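Local coordinates for protein cytochrome P450 reductase (Amycolatopsis methanolica 239, PDB 5OGX) that transfers electrons from NADH, by way of FAD and a [2Fe-2S] cluster, to a cytochrome P450 that O-demethylates lignin-derived aromatic compounds, at residues Gly208-Ile213 against Arg236-Tyr241; Val293-Gly298 against Arg319-Pro324. All coordinates share one frame; numbering follows the deposited sequence.

How the contacts relate
Two ways of joining the parts of one NAD-binding domain appear here in succession along the chain. Residues Gly208-Ile213 start the strand 210-215; the chain then passes through helix 219-232 and returns in Arg236-Tyr241, where contact 1 closes this beta-alpha-beta unit inside the parallel sheet. Contact 2 opens only afterwards: Val293-Gly298 follows helix 285-292, and after strand 300-305 and helix 307-319 the chain comes back at Arg319-Pro324, so the loops neither nest nor cross. Their centres lie about 13 Å apart, and side chains bridge them, Leu239 packing on Val293 and Val211 on Met322. The sheet is thereby joined to the turns at one end of the domain.

Contact 1. Residues Gly208-Ile213 against Arg236-Tyr241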
loop_
_atom_site.group_PDB
_atom_site.type_symbol
_atom_site.label_atom_id
_atom_site.label_comp_id
_atom_site.label_asym_id
_atom_site.label_seq_id
_atom_site.Cartn_x
_atom_site.Cartn_y
_atom_site.Cartn_z
ATOM N N GLY A 208 7.811 -1.077 -20.042
ATOM C CA GLY A 208 8.470 -2.359 -19.908
ATOM C C GLY A 208 7.607 -3.363 -19.163
ATOM O O GLY A 208 6.625 -3.004 -18.510
ATOM N N PRO A 209 7.993 -4.638 -19.213
ATOM C CA PRO A 209 7.181 -5.690 -18.587
ATOM C C PRO A 209 7.150 -5.577 -17.074
ATOM O O PRO A 209 8.134 -5.186 -16.431
ATOM C CB PRO A 209 7.883 -6.987 -19.012
ATOM C CG PRO A 209 9.310 -6.545 -19.331
ATOM C CD PRO A 209 9.178 -5.171 -19.904
ATOM N N MET A 210 6.014 -5.981 -16.500
ATOM C CA MET A 210 5.815 -5.926 -15.056
ATOM C C MET A 210 5.321 -7.265 -14.538
ATOM O O MET A 210 4.446 -7.891 -15.147
ATOM C CB MET A 210 4.768 -4.864 -14.653
ATOM C CG MET A 210 4.987 -3.499 -15.220
ATOM S SD MET A 210 3.498 -2.473 -15.115
ATOM C CE MET A 210 2.851 -2.843 -13.499
ATOM N N VAL A 211 5.852 -7.689 -13.389
ATOM C CA VAL A 211 5.269 -8.798 -12.643
ATOM C C VAL A 211 4.729 -8.245 -11.337
ATOM O O VAL A 211 5.379 -7.420 -10.684
ATOM C CB VAL A 211 6.267 -9.944 -12.408
ATOM C CG1 VAL A 211 7.544 -9.435 -11.694
ATOM C CG2 VAL A 211 5.589 -11.051 -11.608
ATOM N N LEU A 212 3.505 -8.644 -10.999
ATOM C CA LEU A 212 2.838 -8.210 -9.781
ATOM C C LEU A 212 2.466 -9.455 -9.002
ATOM O O LEU A 212 1.861 -10.380 -9.559
ATOM C CB LEU A 212 1.595 -7.376 -10.102
ATOM C CG LEU A 212 1.952 -6.117 -10.893
ATOM C CD1 LEU A 212 1.648 -6.403 -12.354
ATOM C CD2 LEU A 212 1.183 -4.888 -10.407
ATOM N N ILE A 213 2.846 -9.499 -7.729
ATOM C CA ILE A 213 2.624 -10.693 -6.922
ATOM C C ILE A 213 1.917 -10.291 -5.638
ATOM O O ILE A 213 2.432 -9.464 -4.873
ATOM C CB ILE A 213 3.929 -11.441 -6.634
ATOM C CG1 ILE A 213 4.489 -11.940 -7.988
ATOM C CG2 ILE A 213 3.648 -12.640 -5.745
ATOM C CD1 ILE A 213 5.658 -12.849 -7.886
ATOM N N ARG A 236 1.291 -3.928 -23.278
ATOM C CA ARG A 236 2.424 -4.274 -22.442
ATOM C C ARG A 236 2.181 -5.601 -21.729
ATOM O O ARG A 236 1.048 -6.083 -21.591
ATOM C CB ARG A 236 2.702 -3.150 -21.442
ATOM C CG ARG A 236 2.130 -3.400 -20.060
ATOM C CD ARG A 236 2.234 -2.181 -19.156
ATOM N NE ARG A 236 3.604 -1.880 -18.745
ATOM C CZ ARG A 236 3.989 -0.704 -18.269
ATOM N NH1 ARG A 236 3.103 0.279 -18.150
ATOM N NH2 ARG A 236 5.249 -0.504 -17.916
ATOM N N GLU A 237 3.278 -6.190 -21.269
ATOM C CA GLU A 237 3.278 -7.456 -20.560
ATOM C C GLU A 237 3.067 -7.186 -19.080
ATOM O O GLU A 237 3.847 -6.445 -18.451
ATOM C CB GLU A 237 4.590 -8.188 -20.789
ATOM C CG GLU A 237 4.752 -8.657 -22.200
ATOM C CD GLU A 237 5.990 -9.471 -22.335
ATOM O OE1 GLU A 237 5.860 -10.698 -22.481
ATOM O OE2 GLU A 237 7.090 -8.872 -22.274
ATOM N N VAL A 238 2.000 -7.756 -18.523
ATOM C CA VAL A 238 1.676 -7.604 -17.107
ATOM C C VAL A 238 1.312 -8.992 -16.602
ATOM O O VAL A 238 0.287 -9.551 -17.016
ATOM C CB VAL A 238 0.514 -6.622 -16.896
ATOM C CG1 VAL A 238 0.082 -6.583 -15.429
ATOM C CG2 VAL A 238 0.860 -5.234 -17.421
ATOM N N LEU A 239 2.149 -9.568 -15.740
ATOM C CA LEU A 239 1.912 -10.886 -15.166
ATOM C C LEU A 239 1.492 -10.708 -13.712
ATOM O O LEU A 239 2.272 -10.200 -12.893
ATOM C CB LEU A 239 3.155 -11.767 -15.251
ATOM C CG LEU A 239 3.822 -11.994 -16.600
ATOM C CD1 LEU A 239 4.888 -13.068 -16.442
ATOM C CD2 LEU A 239 2.808 -12.413 -17.625
ATOM N N LEU A 240 0.262 -11.102 -13.394
ATOM C CA LEU A 240 -0.296 -10.892 -12.064
ATOM C C LEU A 240 -0.521 -12.257 -11.415
ATOM O O LEU A 240 -1.349 -13.040 -11.889
ATOM C CB LEU A 240 -1.599 -10.101 -12.161
ATOM C CG LEU A 240 -2.429 -9.930 -10.896
ATOM C CD1 LEU A 240 -1.597 -9.336 -9.755
ATOM C CD2 LEU A 240 -3.645 -9.069 -11.210
ATOM N N TYR A 241 0.239 -12.558 -10.363
ATOM C CA TYR A 241 0.128 -13.836 -9.662
ATOM C C TYR A 241 -0.586 -13.608 -8.340
ATOM O O TYR A 241 -0.243 -12.682 -7.601
ATOM C CB TYR A 241 1.502 -14.468 -9.403
ATOM C CG TYR A 241 2.277 -14.822 -10.649
ATOM C CD1 TYR A 241 2.998 -13.855 -11.323
ATOM C CD2 TYR A 241 2.290 -16.130 -11.144
ATOM C CE1 TYR A 241 3.713 -14.157 -12.463
ATOM C CE2 TYR A 241 3.002 -16.447 -12.292
ATOM C CZ TYR A 241 3.719 -15.458 -12.942
ATOM O OH TYR A 241 4.445 -15.732 -14.079
#
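Arg236 NE and NH2, in one of the two modelled conformers of this arginine, both donate hydrogen bonds to Gly208 O. Arg236 NH2, 2.9 Å from Gly208 O, lies on a lone pair in the carbonyl plane, while Arg236 NE, 3.2 Å from Gly208 O, is tilted out of that plane. The oxygen sits in the guanidinium plane. Over one face lies sulphur: Met210 SD is 3.6 Å from Arg236 CZ, above the centre. Arg236 NH2 also forms a salt bridge with Asp205.

Backbone bonds join the neighbouring parallel strands of the beta-alpha-beta unit 210-215, 219-232, 238-244 in the NAD-binding domain's sheet. Met210 N and Leu212 N donate to Glu237 O and Leu239 O, and Met210 O and Leu212 O accept from Leu239 N and Tyr241 N; the shortest, Leu212 N to Leu239 O, is 2.7 Å.

Apolar side chains pack on both faces. Facing helix 219-232, Leu212 CD1 presses on Val238 CG1 at a tight 3.5 Å. On the other face Val211 CG2, anti to its backbone N, reaches the ring edge of Tyr241 at CE1 (3.7 Å), and the phenol OH bonds to Asp292 of helix 285-292.

With NE and NH2 on one carbonyl oxygen, NH2 also in a salt bridge to Asp205, and a sulphur over one face, the guanidinium is probably held in position and its charge partly balanced.

Contact 2. Residues Val293-Gly298 against Arg319-Pro324; sequences VPSGRG and RRRMSP
A chi2 of -39° swings CD of Arg320 round, and the guanidinium beyond meets the carbonyl of Pro294 edge-on: Arg320 NH1 donates a hydrogen bond of 2.7 Å to Pro294 O, in the carbonyl plane on a lone pair. In Arg321, chi3 (77°) turns NE off the extended path, and one face of the guanidinium beyond it lies against Arg297 CD. There Arg321 NH2 comes within 3.4 Å of Arg297 NH1, two like charges with their planes 74° apart, a proximity likely to be unfavourable unless screened by solvent.

The backbone supplies a second bond, Gly296 N to Arg320 O at 2.8 Å. A beta carbon on Gly296 would be tight against Met322 CB. A water accepts from Ser323 N and, weakly, from Gly298 N, bridging the loops. An alanine in place of Arg320 would probably leave Pro294 O without this donor and the first loop less firmly tied, though the backbone bond to Gly296 would remain.

Arg321, at positive phi, is the C-prime residue of a Schellman motif closing helix 307-319. Here that capped end packs on the loop between helix 285-292 and strand 300-305, in the alpha/beta NAD-binding domain.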
loop_
_atom_site.group_PDB
_atom_site.type_symbol
_atom_site.label_atom_id
_atom_site.label_comp_id
_atom_site.label_asym_id
_atom_site.label_seq_id
_atom_site.Cartn_x
_atom_site.Cartn_y
_atom_site.Cartn_z
ATOM N N VAL A 293 9.476 -17.076 -16.034
ATOM C CA VAL A 293 10.360 -16.020 -16.524
ATOM C C VAL A 293 11.710 -16.219 -15.843
ATOM O O VAL A 293 11.982 -15.594 -14.804
ATOM C CB VAL A 293 9.763 -14.635 -16.222
ATOM C CG1 VAL A 293 10.667 -13.500 -16.743
ATOM C CG2 VAL A 293 8.343 -14.530 -16.829
ATOM N N PRO A 294 12.576 -17.081 -16.375
ATOM C CA PRO A 294 13.774 -17.471 -15.614
ATOM C C PRO A 294 14.735 -16.331 -15.361
ATOM O O PRO A 294 15.450 -16.351 -14.350
ATOM C CB PRO A 294 14.407 -18.558 -16.493
ATOM C CG PRO A 294 13.286 -19.084 -17.300
ATOM C CD PRO A 294 12.400 -17.905 -17.578
ATOM N N SER A 295 14.764 -15.319 -16.228
ATOM C CA SER A 295 15.611 -14.152 -16.007
ATOM C C SER A 295 14.731 -12.922 -15.875
ATOM O O SER A 295 13.989 -12.583 -16.801
ATOM C CB SER A 295 16.622 -13.985 -17.145
ATOM O OG SER A 295 17.217 -12.696 -17.091
ATOM N N GLY A 296 14.814 -12.254 -14.721
ATOM C CA GLY A 296 14.105 -11.015 -14.464
ATOM C C GLY A 296 14.786 -9.755 -14.944
ATOM O O GLY A 296 14.301 -8.654 -14.680
ATOM N N ARG A 297 15.898 -9.860 -15.658
ATOM C CA ARG A 297 16.597 -8.646 -16.058
ATOM C C ARG A 297 15.742 -7.852 -17.040
ATOM O O ARG A 297 15.247 -8.395 -18.043
ATOM C CB ARG A 297 17.951 -8.978 -16.669
ATOM C CG ARG A 297 18.814 -7.729 -16.788
ATOM C CD ARG A 297 20.275 -8.050 -16.990
ATOM N NE ARG A 297 21.049 -6.808 -16.971
ATOM C CZ ARG A 297 22.193 -6.637 -17.624
ATOM N NH1 ARG A 297 22.695 -7.627 -18.342
ATOM N NH2 ARG A 297 22.834 -5.473 -17.559
ATOM N N GLY A 298 15.560 -6.567 -16.745
ATOM C CA GLY A 298 14.740 -5.698 -17.566
ATOM C C GLY A 298 13.293 -5.643 -17.147
ATOM O O GLY A 298 12.527 -4.853 -17.720
ATOM N N ARG A 319 17.839 -12.333 -7.145
ATOM C CA ARG A 319 18.700 -13.455 -7.508
ATOM C C ARG A 319 18.546 -13.827 -8.976
ATOM O O ARG A 319 19.475 -14.385 -9.574
ATOM C CB ARG A 319 18.399 -14.659 -6.621
ATOM C CG ARG A 319 18.761 -14.437 -5.164
ATOM C CD ARG A 319 18.633 -15.718 -4.355
ATOM N NE ARG A 319 17.620 -16.618 -4.897
ATOM C CZ ARG A 319 16.417 -16.795 -4.364
ATOM N NH1 ARG A 319 15.568 -17.631 -4.934
ATOM N NH2 ARG A 319 16.066 -16.132 -3.266
ATOM N N ARG A 320 17.389 -13.534 -9.568
ATOM C CA ARG A 320 17.167 -13.734 -10.992
ATOM C C ARG A 320 17.453 -12.470 -11.793
ATOM O O ARG A 320 17.002 -12.354 -12.941
ATOM C CB ARG A 320 15.740 -14.231 -11.235
ATOM C CG ARG A 320 15.476 -15.637 -10.679
ATOM C CD ARG A 320 16.691 -16.533 -10.889
ATOM N NE ARG A 320 16.437 -17.941 -10.587
ATOM C CZ ARG A 320 16.029 -18.835 -11.480
ATOM N NH1 ARG A 320 15.815 -18.473 -12.736
ATOM N NH2 ARG A 320 15.833 -20.098 -11.116
ATOM N N ARG A 321 18.180 -11.526 -11.194
ATOM C CA ARG A 321 18.823 -10.396 -11.844
ATOM C C ARG A 321 17.838 -9.303 -12.230
ATOM O O ARG A 321 18.146 -8.464 -13.082
ATOM C CB ARG A 321 19.657 -10.856 -13.047
ATOM C CG ARG A 321 20.870 -11.688 -12.589
ATOM C CD ARG A 321 21.531 -12.458 -13.726
ATOM N NE ARG A 321 22.351 -11.578 -14.549
ATOM C CZ ARG A 321 22.067 -11.280 -15.810
ATOM N NH1 ARG A 321 20.988 -11.800 -16.378
ATOM N NH2 ARG A 321 22.858 -10.468 -16.502
ATOM N N MET A 322 16.683 -9.248 -11.567
ATOM C CA MET A 322 15.830 -8.071 -11.689
ATOM C C MET A 322 16.498 -6.907 -10.959
ATOM O O MET A 322 17.089 -7.088 -9.889
ATOM C CB MET A 322 14.436 -8.374 -11.118
ATOM C CG MET A 322 13.402 -7.313 -11.399
ATOM S SD MET A 322 11.816 -7.561 -10.623
ATOM C CE MET A 322 11.341 -9.146 -11.359
ATOM N N SER A 323 16.420 -5.719 -11.549
ATOM C CA SER A 323 17.170 -4.567 -11.028
ATOM C C SER A 323 16.547 -4.038 -9.738
ATOM O O SER A 323 15.344 -3.760 -9.707
ATOM C CB SER A 323 17.213 -3.464 -12.078
ATOM O OG SER A 323 17.955 -3.882 -13.209
ATOM N N PRO A 324 17.334 -3.851 -8.667
ATOM C CA PRO A 324 16.799 -3.220 -7.446
ATOM C C PRO A 324 15.993 -1.959 -7.704
ATOM O O PRO A 324 15.009 -1.685 -7.000
ATOM C CB PRO A 324 18.075 -2.891 -6.640
ATOM C CG PRO A 324 19.057 -3.880 -7.065
ATOM C CD PRO A 324 18.746 -4.225 -8.530
HETATM O O HOH W 1 15.136 -5.224 -14.089
#